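Local coordinates for quinonprotein alcohol dehydrogenase-like protein (Bacteroides thetaiotaomicron VPI-5482, PDB 4R5O) that is of unknown function but joins an immunoglobulin-like beta-sandwich domain to a seven-bladed beta-propeller and binds calcium ions, at residues A144-H148 / S421-N427; G151-L155 / F167-A172; S188-L193 / C225-I231; I192-G198 / I208-S212. All blocks are in the same frame, centred on the assembly; numbering follows the deposited sequence.

Contact 1 of 4, residues A144-H148 / S421-N427; sequences ANIIH and SQILFNN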
# COMPACT_ATOMS: atom_id res chain seq x y z
N ALA A 144 -1.44 4.41 8.11
CA ALA A 144 -0.79 3.40 7.29
C ALA A 144 0.36 4.06 6.55
O ALA A 144 0.14 4.94 5.72
CB ALA A 144 -1.78 2.76 6.33
N ASN A 145 1.57 3.68 6.90
CA ASN A 145 2.79 4.23 6.33
C ASN A 145 3.50 3.08 5.62
O ASN A 145 3.90 2.12 6.28
CB ASN A 145 3.61 4.90 7.46
CG ASN A 145 2.74 5.78 8.39
OD1 ASN A 145 2.43 6.94 8.06
ND2 ASN A 145 2.26 5.23 9.53
N ILE A 146 3.51 3.11 4.29
CA ILE A 146 4.07 2.03 3.45
C ILE A 146 5.21 2.52 2.57
O ILE A 146 5.10 3.57 1.92
CB ILE A 146 2.96 1.40 2.54
CG1 ILE A 146 1.74 0.94 3.38
CG2 ILE A 146 3.51 0.29 1.64
CD1 ILE A 146 0.59 0.41 2.67
N ILE A 147 6.27 1.70 2.49
CA ILE A 147 7.41 1.94 1.62
C ILE A 147 7.58 0.70 0.75
O ILE A 147 7.66 -0.42 1.23
CB ILE A 147 8.71 2.31 2.38
CG1 ILE A 147 8.54 3.73 2.98
CG2 ILE A 147 9.95 2.23 1.42
CD1 ILE A 147 9.47 4.09 3.86
N HIS A 148 7.55 0.94 -0.56
CA HIS A 148 7.75 -0.06 -1.57
C HIS A 148 9.27 -0.12 -1.84
O HIS A 148 9.85 0.81 -2.42
CB HIS A 148 6.90 0.25 -2.81
CG HIS A 148 7.01 -0.75 -3.91
ND1 HIS A 148 6.54 -0.47 -5.18
CD2 HIS A 148 7.55 -2.00 -3.92
CE1 HIS A 148 6.81 -1.54 -5.91
NE2 HIS A 148 7.40 -2.49 -5.19
N SER A 421 -4.87 6.91 1.21
CA SER A 421 -3.70 7.52 1.85
C SER A 421 -2.44 7.42 1.00
O SER A 421 -1.51 8.23 1.17
CB SER A 421 -3.43 6.86 3.20
OG SER A 421 -3.29 5.46 3.09
N GLN A 422 -2.40 6.43 0.09
CA GLN A 422 -1.25 6.14 -0.75
C GLN A 422 -1.62 5.28 -1.96
O GLN A 422 -2.58 4.53 -1.87
CB GLN A 422 -0.25 5.39 0.13
CG GLN A 422 1.06 5.10 -0.51
CD GLN A 422 1.97 4.63 0.53
OE1 GLN A 422 1.57 4.39 1.66
NE2 GLN A 422 3.23 4.51 0.17
N ILE A 423 -0.86 5.40 -3.06
CA ILE A 423 -0.96 4.68 -4.33
C ILE A 423 0.36 3.96 -4.54
O ILE A 423 1.42 4.55 -4.36
CB ILE A 423 -1.33 5.65 -5.51
CG1 ILE A 423 -2.75 6.21 -5.29
CG2 ILE A 423 -1.20 4.95 -6.90
CD1 ILE A 423 -3.18 7.13 -6.24
N LEU A 424 0.29 2.68 -4.89
CA LEU A 424 1.45 1.80 -5.06
C LEU A 424 1.39 1.03 -6.35
O LEU A 424 0.28 0.74 -6.81
CB LEU A 424 1.51 0.79 -3.88
CG LEU A 424 1.68 1.38 -2.49
CD1 LEU A 424 1.11 0.47 -1.44
CD2 LEU A 424 3.14 1.77 -2.20
N PHE A 425 2.56 0.65 -6.91
CA PHE A 425 2.66 -0.21 -8.10
C PHE A 425 3.20 -1.58 -7.66
O PHE A 425 3.79 -1.67 -6.59
CB PHE A 425 3.52 0.44 -9.20
CG PHE A 425 3.00 1.80 -9.61
CD1 PHE A 425 1.88 1.92 -10.44
CD2 PHE A 425 3.63 2.96 -9.17
CE1 PHE A 425 1.40 3.18 -10.79
CE2 PHE A 425 3.14 4.22 -9.54
CZ PHE A 425 2.02 4.32 -10.34
N ASN A 426 2.96 -2.67 -8.46
CA ASN A 426 3.41 -4.00 -8.06
C ASN A 426 4.83 -4.28 -8.55
O ASN A 426 5.39 -5.32 -8.21
CB ASN A 426 2.47 -5.07 -8.58
CG ASN A 426 2.67 -5.59 -9.98
OD1 ASN A 426 3.04 -4.88 -10.91
ND2 ASN A 426 2.35 -6.87 -10.15
N ASN A 427 5.38 -3.36 -9.37
CA ASN A 427 6.71 -3.44 -10.01
C ASN A 427 7.56 -2.20 -9.65
O ASN A 427 6.98 -1.13 -9.31
CB ASN A 427 6.56 -3.57 -11.56
CG ASN A 427 5.79 -2.44 -12.24
OD1 ASN A 427 6.38 -1.54 -12.87
ND2 ASN A 427 4.46 -2.44 -12.15
OXT ASN A 427 8.80 -2.28 -9.75
O HOH W 1 5.24 2.16 -5.70
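Strand 422-424 runs roughly parallel to strand 144-148 (25° between directions, axes 8.9 Å apart), too far for backbone pairing, so side chains bridge the gap. Ser-421 opens the approach: the Ala-144 and Ser-421 CA atoms are 7.4 Å apart, and their small side chains just touch, Ser-421 OG 4.5 Å from Ala-144 CB. Gln-422, long and extended (chi1 and chi2 both t in the conformer given), spans the wider gap beyond, and its NE2 donates a nearly linear 2.7 Å hydrogen bond to Ile-146 O, a carbonyl left facing outward at the edge of its sheet. Ile-423 turns the other way, while its O accepts from Gln-378 of strand 371-379. Leu-424 returns to the interface as an apolar filler, CD1 3.9 Å from Ile-146 CG2 and CD2 4.1 Å from His-148 CB. At Phe-425 the backbone matters more than the ring: a water sits 3.0 Å from His-148 ND1 and weakly accepts from Phe-425 N at 3.3 Å, and His-148 CE1 approaches Phe-425 O at 3.1 Å. Asn-426 OD1, also bonded to Ser-101, accepts from Asn-427 ND2 at 3.1 Å, and Asn-427 O lies at the edge of the His-148 imidazole, 3.4 Å from His-148 CE1. Hydrogen-bonded to strand 103-108, this C-terminal strand completes the first blade from within beside the innermost strand of the second: the "Velcro" closure of a beta-propeller.

Contact 2 of 4, residues G151-L155 / F167-A172; sequences GKFYL and FYIVDA
This antiparallel beta-hairpin pairing joins the second and third strands, 152-158 and 167-171, of one propeller blade. The axes of the two short segments approach to 4.6 Å, at 159°. Phe-153 with Val-170 and Leu-155 with Tyr-168 form hydrogen-bonded pairs: Phe-153 N to Val-170 O is 2.7 Å and Leu-155 N to Tyr-168 O 2.9 Å, each with its return bond. Lys-152 with Asp-171 and Tyr-154 with Ile-169 are non-hydrogen-bonded pairs. Phe-153, Leu-155, Tyr-168 and Val-170 face the first blade, where Phe-153 meets Phe-105 and Phe-112; Tyr-154 and Ile-169 face the third, with Tyr-154 CD1 3.6 Å from Phe-167 CZ. Bulky apolar residues suit both faces because each meets another blade. Over the Phe-153 ring (chi1 m) lies Ala-172, its CA 3.8 Å from the centroid in a CH-pi contact; its small methyl CB, 3.7 Å from Phe-153 CE1, leaves room. At the open end Gly-151 adopts phi 69°, favourable for glycine, and Lys-152 NZ makes a long salt bridge of 3.7 Å to Asp-171 OD1, while Asp-171 OD2 is hydrogen-bonded to Thr-174 OG1. Ala-172 N donates to Gly-151 O at 3.1 Å, and a water donates to Gly-151 O and Asp-171 OD1, 2.7 Å from each.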
# COMPACT_ATOMS: atom_id res chain seq x y z
N GLY A 151 11.16 -5.18 -3.67
CA GLY A 151 10.01 -5.94 -4.17
C GLY A 151 8.99 -6.27 -3.09
O GLY A 151 8.19 -7.20 -3.28
N LYS A 152 8.98 -5.50 -1.97
CA LYS A 152 8.06 -5.69 -0.85
C LYS A 152 7.38 -4.38 -0.46
O LYS A 152 7.92 -3.29 -0.65
CB LYS A 152 8.82 -6.26 0.39
CG LYS A 152 9.67 -7.54 0.17
CD LYS A 152 8.83 -8.77 -0.19
CE LYS A 152 9.60 -9.97 -0.69
NZ LYS A 152 10.15 -9.76 -2.06
N PHE A 153 6.20 -4.50 0.14
CA PHE A 153 5.49 -3.39 0.74
C PHE A 153 5.71 -3.48 2.23
O PHE A 153 5.27 -4.44 2.86
CB PHE A 153 4.00 -3.33 0.39
CG PHE A 153 3.61 -3.18 -1.06
CD1 PHE A 153 4.25 -2.25 -1.88
CD2 PHE A 153 2.47 -3.84 -1.57
CE1 PHE A 153 3.85 -2.07 -3.21
CE2 PHE A 153 2.06 -3.64 -2.89
CZ PHE A 153 2.75 -2.76 -3.71
N TYR A 154 6.50 -2.55 2.78
CA TYR A 154 6.74 -2.49 4.22
C TYR A 154 5.74 -1.56 4.81
O TYR A 154 5.74 -0.39 4.46
CB TYR A 154 8.17 -2.07 4.54
CG TYR A 154 9.21 -3.00 3.98
CD1 TYR A 154 9.53 -4.19 4.63
CD2 TYR A 154 9.91 -2.68 2.82
CE1 TYR A 154 10.50 -5.05 4.12
CE2 TYR A 154 10.88 -3.53 2.31
CZ TYR A 154 11.18 -4.71 2.97
OH TYR A 154 12.15 -5.54 2.47
N LEU A 155 4.82 -2.09 5.63
CA LEU A 155 3.76 -1.30 6.25
C LEU A 155 4.02 -1.14 7.75
O LEU A 155 4.30 -2.11 8.46
CB LEU A 155 2.38 -1.96 6.00
CG LEU A 155 1.21 -1.60 6.93
CD1 LEU A 155 0.74 -0.16 6.73
CD2 LEU A 155 0.05 -2.52 6.72
N PHE A 167 4.32 -3.71 12.28
CA PHE A 167 5.11 -3.77 11.06
C PHE A 167 4.75 -5.02 10.28
O PHE A 167 4.76 -6.12 10.82
CB PHE A 167 6.60 -3.74 11.43
CG PHE A 167 7.52 -3.56 10.25
CD1 PHE A 167 7.89 -2.29 9.82
CD2 PHE A 167 8.02 -4.67 9.57
CE1 PHE A 167 8.74 -2.13 8.73
CE2 PHE A 167 8.84 -4.50 8.46
CZ PHE A 167 9.20 -3.24 8.05
N TYR A 168 4.45 -4.85 9.00
CA TYR A 168 4.03 -5.91 8.09
C TYR A 168 4.87 -5.94 6.81
O TYR A 168 5.19 -4.88 6.27
CB TYR A 168 2.56 -5.72 7.70
CG TYR A 168 1.57 -5.79 8.85
CD1 TYR A 168 1.37 -4.71 9.69
CD2 TYR A 168 0.74 -6.90 9.01
CE1 TYR A 168 0.46 -4.77 10.74
CE2 TYR A 168 -0.17 -6.98 10.06
CZ TYR A 168 -0.32 -5.91 10.91
OH TYR A 168 -1.25 -5.99 11.92
N ILE A 169 5.22 -7.15 6.33
CA ILE A 169 5.89 -7.37 5.06
C ILE A 169 4.90 -8.10 4.17
O ILE A 169 4.43 -9.20 4.50
CB ILE A 169 7.27 -8.09 5.12
CG1 ILE A 169 8.19 -7.53 6.21
CG2 ILE A 169 7.93 -8.09 3.70
CD1 ILE A 169 9.44 -8.36 6.40
N VAL A 170 4.54 -7.44 3.06
CA VAL A 170 3.59 -7.89 2.04
C VAL A 170 4.35 -7.93 0.72
O VAL A 170 5.04 -6.96 0.41
CB VAL A 170 2.33 -6.95 1.99
CG1 VAL A 170 1.38 -7.33 0.86
CG2 VAL A 170 1.60 -6.94 3.34
N ASP A 171 4.27 -9.04 -0.03
CA ASP A 171 4.91 -9.12 -1.34
C ASP A 171 4.25 -8.08 -2.29
O ASP A 171 3.01 -8.01 -2.36
CB ASP A 171 4.84 -10.54 -1.91
CG ASP A 171 5.55 -10.67 -3.23
OD1 ASP A 171 6.76 -10.35 -3.29
OD2 ASP A 171 4.91 -11.08 -4.21
N ALA A 172 5.06 -7.25 -2.97
CA ALA A 172 4.53 -6.17 -3.81
C ALA A 172 3.86 -6.67 -5.08
O ALA A 172 2.86 -6.09 -5.46
CB ALA A 172 5.63 -5.19 -4.18
O HOH W 2 7.61 -8.90 -5.36

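Contact 3 of 4, residues S188-L193 / C225-I231; sequences SGLTIL and CFYNSII
Ile-231 lays its side chain over Thr-191 and Leu-193, with CD1 3.8 Å from both Thr-191 CG2 and Leu-193 CD2 and CG1 3.5 Å from Ile-192 O. It belongs to an interface between adjacent beta-propeller blades, whose innermost strands, 189-192 and 228-231, run side by side (9° between directions, axes 7.0 Å apart) in separate sheets. Spacing widens along the register, with CA atoms 4.9 Å apart at Gly-189 and Phe-226, 6.3 Å at Thr-191 and Ser-229, and 6.6 Å at Leu-193 and Ile-231. Glycine is needed at the narrow end, since a CB on Gly-189 would lie 2.8 Å from Phe-226 O; its CA is 3.3 Å from that oxygen. Cys-225 (chi1 t) places SG 3.5 Å from Ser-188 OG. Tyr-227 and Asn-228 together face Asn-239 in a classic beta bulge, from which the extended strand leads to Ser-229. There polar side chains replace backbone pairing: Thr-191 (chi1 m) and Ser-229 (chi1 p) point toward each other, compact hydroxyls sharing a hydrogen bond of 2.6 Å between OG1 and OG, with Phe-226 presenting its ring edge to Thr-191 OG1. Two waters bridge the backbones where they do not pair. One donates to Ser-188 O at 3.3 Å and, weakly, to Tyr-227 O at 3.3 Å; a second donates to Leu-190 O at 3.2 Å and to Ser-229 O at 3.1 Å, lying 3.1 Å from Ser-229 OG.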
# COMPACT_ATOMS: atom_id res chain seq x y z
N SER A 188 4.59 6.19 13.57
CA SER A 188 4.11 6.45 12.21
C SER A 188 5.25 6.84 11.22
O SER A 188 4.95 7.19 10.07
CB SER A 188 3.07 7.56 12.23
OG SER A 188 3.61 8.77 12.72
N GLY A 189 6.51 6.78 11.66
CA GLY A 189 7.63 7.13 10.81
C GLY A 189 8.36 5.90 10.33
O GLY A 189 8.86 5.13 11.14
N LEU A 190 8.41 5.68 9.01
CA LEU A 190 9.08 4.51 8.43
C LEU A 190 10.15 4.93 7.39
O LEU A 190 9.90 5.80 6.53
CB LEU A 190 8.05 3.54 7.78
CG LEU A 190 8.59 2.21 7.20
CD1 LEU A 190 9.25 1.35 8.29
CD2 LEU A 190 7.53 1.44 6.46
N THR A 191 11.32 4.29 7.47
CA THR A 191 12.47 4.45 6.58
C THR A 191 13.02 3.08 6.24
O THR A 191 13.15 2.26 7.13
CB THR A 191 13.56 5.36 7.23
OG1 THR A 191 13.00 6.54 7.80
CG2 THR A 191 14.66 5.75 6.25
N ILE A 192 13.31 2.82 4.98
CA ILE A 192 13.96 1.57 4.59
C ILE A 192 15.40 1.98 4.19
O ILE A 192 15.57 2.77 3.25
CB ILE A 192 13.18 0.74 3.50
CG1 ILE A 192 12.14 -0.23 4.16
CG2 ILE A 192 14.17 -0.18 2.76
CD1 ILE A 192 11.13 0.26 5.08
N LEU A 193 16.40 1.50 5.00
CA LEU A 193 17.81 1.86 4.82
C LEU A 193 18.43 1.10 3.67
O LEU A 193 19.19 1.70 2.88
CB LEU A 193 18.63 1.58 6.11
CG LEU A 193 18.15 2.22 7.43
CD1 LEU A 193 19.05 1.82 8.59
CD2 LEU A 193 18.10 3.69 7.35
N CYS A 225 9.72 11.83 15.41
CA CYS A 225 9.18 11.08 14.30
C CYS A 225 9.74 11.59 12.97
O CYS A 225 9.76 12.80 12.74
CB CYS A 225 7.65 11.18 14.33
SG CYS A 225 6.84 10.13 13.09
N PHE A 226 10.13 10.67 12.07
CA PHE A 226 10.50 11.08 10.72
C PHE A 226 9.23 10.96 9.90
O PHE A 226 8.93 9.87 9.40
CB PHE A 226 11.69 10.30 10.10
CG PHE A 226 13.01 10.14 10.83
CD1 PHE A 226 13.30 10.89 11.97
CD2 PHE A 226 13.98 9.26 10.34
CE1 PHE A 226 14.51 10.71 12.65
CE2 PHE A 226 15.22 9.13 11.00
CZ PHE A 226 15.46 9.83 12.17
N TYR A 227 8.44 12.04 9.80
CA TYR A 227 7.18 12.04 9.04
C TYR A 227 7.49 11.71 7.61
O TYR A 227 6.73 11.00 6.98
CB TYR A 227 6.44 13.38 9.16
CG TYR A 227 6.03 13.66 10.59
CD1 TYR A 227 5.02 12.93 11.20
CD2 TYR A 227 6.70 14.62 11.35
CE1 TYR A 227 4.67 13.15 12.53
CE2 TYR A 227 6.35 14.85 12.68
CZ TYR A 227 5.33 14.12 13.26
OH TYR A 227 4.98 14.33 14.57
N ASN A 228 8.67 12.14 7.14
CA ASN A 228 9.23 11.86 5.82
C ASN A 228 10.71 11.76 5.93
O ASN A 228 11.31 12.48 6.72
CB ASN A 228 8.85 12.94 4.79
CG ASN A 228 7.38 13.11 4.62
OD1 ASN A 228 6.72 12.34 3.92
ND2 ASN A 228 6.84 14.05 5.36
N SER A 229 11.29 10.86 5.15
CA SER A 229 12.73 10.60 5.12
C SER A 229 13.13 10.05 3.76
O SER A 229 12.26 9.75 2.93
CB SER A 229 13.14 9.66 6.25
OG SER A 229 12.40 8.45 6.21
N ILE A 230 14.45 9.97 3.50
CA ILE A 230 15.04 9.45 2.26
C ILE A 230 16.48 9.07 2.54
O ILE A 230 17.09 9.63 3.46
CB ILE A 230 14.93 10.48 1.09
CG1 ILE A 230 15.05 9.80 -0.30
CG2 ILE A 230 15.88 11.69 1.27
CD1 ILE A 230 14.74 10.61 -1.51
N ILE A 231 17.01 8.11 1.77
CA ILE A 231 18.42 7.75 1.84
C ILE A 231 19.11 8.54 0.74
O ILE A 231 18.65 8.52 -0.41
CB ILE A 231 18.71 6.22 1.76
CG1 ILE A 231 17.84 5.40 2.73
CG2 ILE A 231 20.20 5.92 1.92
CD1 ILE A 231 17.89 5.73 4.18
O HOH W 3 6.29 7.69 7.15
O HOH W 4 11.06 7.01 3.86

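Contact 4 of 4, residues I192-G198 / I208-S212; sequences ILNEQYG and IDLKS
Residues 197-198 and 208-209 are extended and antiparallel, the open end of the hairpin formed by strands 197-201 and 204-209. Gly-198 and Ile-208 make a hydrogen-bonded pair, with N to O distances of 2.9 Å in both directions; Tyr-197 and Asp-209 form the adjoining non-hydrogen-bonded pair, CA atoms 4.8 Å apart, and Leu-210 N adds a 2.8 Å bond to Gln-196 O. Beyond the ladder both chains turn through Asx turns. Asn-194 (chi1 p) accepts at OD1 from Gln-196 N (2.9 Å) and Tyr-197 N (2.8 Å), while Asp-209 (chi1 t) accepts at OD1 from Lys-211 N (2.9 Å) and Ser-212 N (3.0 Å); short side chains with a carbonyl or carboxylate oxygen suit this. Leu-210 (m, t) fills the gap, CD1 3.5 Å from Asn-194 O and 4.2 Å from Ile-192 CG1. Gly-198 spares room for it: a CB would sit 3.3 Å from Leu-210 CD2. On the exposed side Lys-211 gives a weak bond, NZ to Glu-195 O 3.4 Å. The hairpin pairs the second and third strands of the third propeller blade, with Ile-192 and Leu-210 packed on Tyr-154 of strand 152-158 and Leu-193, Asn-194 and Tyr-197 touching Ile-257 of helix 253-258.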
# COMPACT_ATOMS: atom_id res chain seq x y z
N ILE A 192 13.31 2.82 4.98
CA ILE A 192 13.96 1.57 4.59
C ILE A 192 15.40 1.98 4.19
O ILE A 192 15.57 2.77 3.25
CB ILE A 192 13.18 0.74 3.50
CG1 ILE A 192 12.14 -0.23 4.16
CG2 ILE A 192 14.17 -0.18 2.76
CD1 ILE A 192 11.13 0.26 5.08
N LEU A 193 16.40 1.50 5.00
CA LEU A 193 17.81 1.86 4.82
C LEU A 193 18.43 1.10 3.67
O LEU A 193 19.19 1.70 2.88
CB LEU A 193 18.63 1.58 6.11
CG LEU A 193 18.15 2.22 7.43
CD1 LEU A 193 19.05 1.82 8.59
CD2 LEU A 193 18.10 3.69 7.35
N ASN A 194 18.13 -0.21 3.57
CA ASN A 194 18.68 -1.14 2.58
C ASN A 194 17.86 -2.42 2.57
O ASN A 194 16.70 -2.38 2.99
CB ASN A 194 20.17 -1.42 2.87
CG ASN A 194 20.49 -1.91 4.26
OD1 ASN A 194 19.77 -2.72 4.86
ND2 ASN A 194 21.66 -1.53 4.75
N GLU A 195 18.42 -3.55 2.10
CA GLU A 195 17.68 -4.82 2.03
C GLU A 195 17.51 -5.47 3.38
O GLU A 195 16.57 -6.26 3.57
CB GLU A 195 18.39 -5.84 1.11
CG GLU A 195 18.71 -5.41 -0.31
CD GLU A 195 19.09 -6.54 -1.25
OE1 GLU A 195 19.03 -7.73 -0.84
OE2 GLU A 195 19.38 -6.24 -2.43
N GLN A 196 18.44 -5.18 4.31
CA GLN A 196 18.50 -5.83 5.61
C GLN A 196 17.82 -4.99 6.73
O GLN A 196 17.24 -5.59 7.64
CB GLN A 196 19.99 -6.08 5.95
CG GLN A 196 20.30 -6.84 7.26
CD GLN A 196 19.83 -8.27 7.42
OE1 GLN A 196 19.30 -8.91 6.49
NE2 GLN A 196 20.06 -8.82 8.60
N TYR A 197 17.89 -3.65 6.69
CA TYR A 197 17.38 -2.83 7.78
C TYR A 197 16.48 -1.70 7.36
O TYR A 197 16.62 -1.13 6.29
CB TYR A 197 18.55 -2.20 8.55
CG TYR A 197 19.44 -3.21 9.23
CD1 TYR A 197 19.03 -3.85 10.40
CD2 TYR A 197 20.71 -3.51 8.74
CE1 TYR A 197 19.83 -4.79 11.03
CE2 TYR A 197 21.53 -4.43 9.37
CZ TYR A 197 21.08 -5.08 10.51
OH TYR A 197 21.87 -5.98 11.18
N GLY A 198 15.62 -1.33 8.31
CA GLY A 198 14.72 -0.18 8.23
C GLY A 198 14.73 0.60 9.53
O GLY A 198 15.38 0.19 10.50
N ILE A 208 14.94 -1.64 12.71
CA ILE A 208 14.21 -2.91 12.56
C ILE A 208 14.97 -3.78 11.51
O ILE A 208 15.43 -3.27 10.49
CB ILE A 208 12.69 -2.70 12.19
CG1 ILE A 208 11.92 -4.06 12.16
CG2 ILE A 208 12.47 -1.85 10.91
CD1 ILE A 208 10.44 -3.99 12.38
N ASP A 209 15.15 -5.07 11.82
CA ASP A 209 15.75 -6.06 10.91
C ASP A 209 14.64 -6.51 9.98
O ASP A 209 13.63 -7.01 10.46
CB ASP A 209 16.40 -7.21 11.70
CG ASP A 209 17.14 -8.25 10.87
OD1 ASP A 209 16.51 -8.85 9.97
OD2 ASP A 209 18.30 -8.53 11.19
N LEU A 210 14.79 -6.31 8.67
CA LEU A 210 13.71 -6.61 7.71
C LEU A 210 13.53 -8.15 7.46
O LEU A 210 12.60 -8.52 6.74
CB LEU A 210 13.95 -5.89 6.38
CG LEU A 210 13.96 -4.35 6.47
CD1 LEU A 210 14.24 -3.71 5.14
CD2 LEU A 210 12.66 -3.80 7.03
N LYS A 211 14.32 -9.02 8.12
CA LYS A 211 14.17 -10.47 7.99
C LYS A 211 13.57 -11.05 9.28
O LYS A 211 12.47 -11.64 9.22
CB LYS A 211 15.51 -11.15 7.65
CG LYS A 211 16.33 -10.49 6.50
CD LYS A 211 15.59 -10.38 5.13
CE LYS A 211 16.45 -9.68 4.08
NZ LYS A 211 15.71 -9.48 2.81
N SER A 212 14.23 -10.82 10.44
CA SER A 212 13.76 -11.34 11.74
C SER A 212 12.63 -10.49 12.33
O SER A 212 11.84 -11.01 13.11
CB SER A 212 14.90 -11.40 12.75
OG SER A 212 15.44 -10.11 13.00

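Together the four contacts follow the propeller from its closing blade to its fourth. Contacts 1 and 2, centres about 9 Å apart, share the second blade's sheet through Ile-147 O and Tyr-154 N, 2.9 Å apart and probably hydrogen-bonded. Contacts 3 and 4 share Ile-192 and Leu-193. Between these pairs the second and third blades pack directly: Tyr-154 CD2 lies 3.6 Å from Ile-192 CG1, Phe-167 CZ 3.7 Å from Leu-210 CD2, and Ile-147 CD1 3.2 Å from Leu-190 O. Contacts 1 and 2 lie away from the calcium sites; in contact 3 the Leu-193 side chain is about 9 Å from that of Asp-252, a calcium-binding residue whose ion is not bound to this chain here.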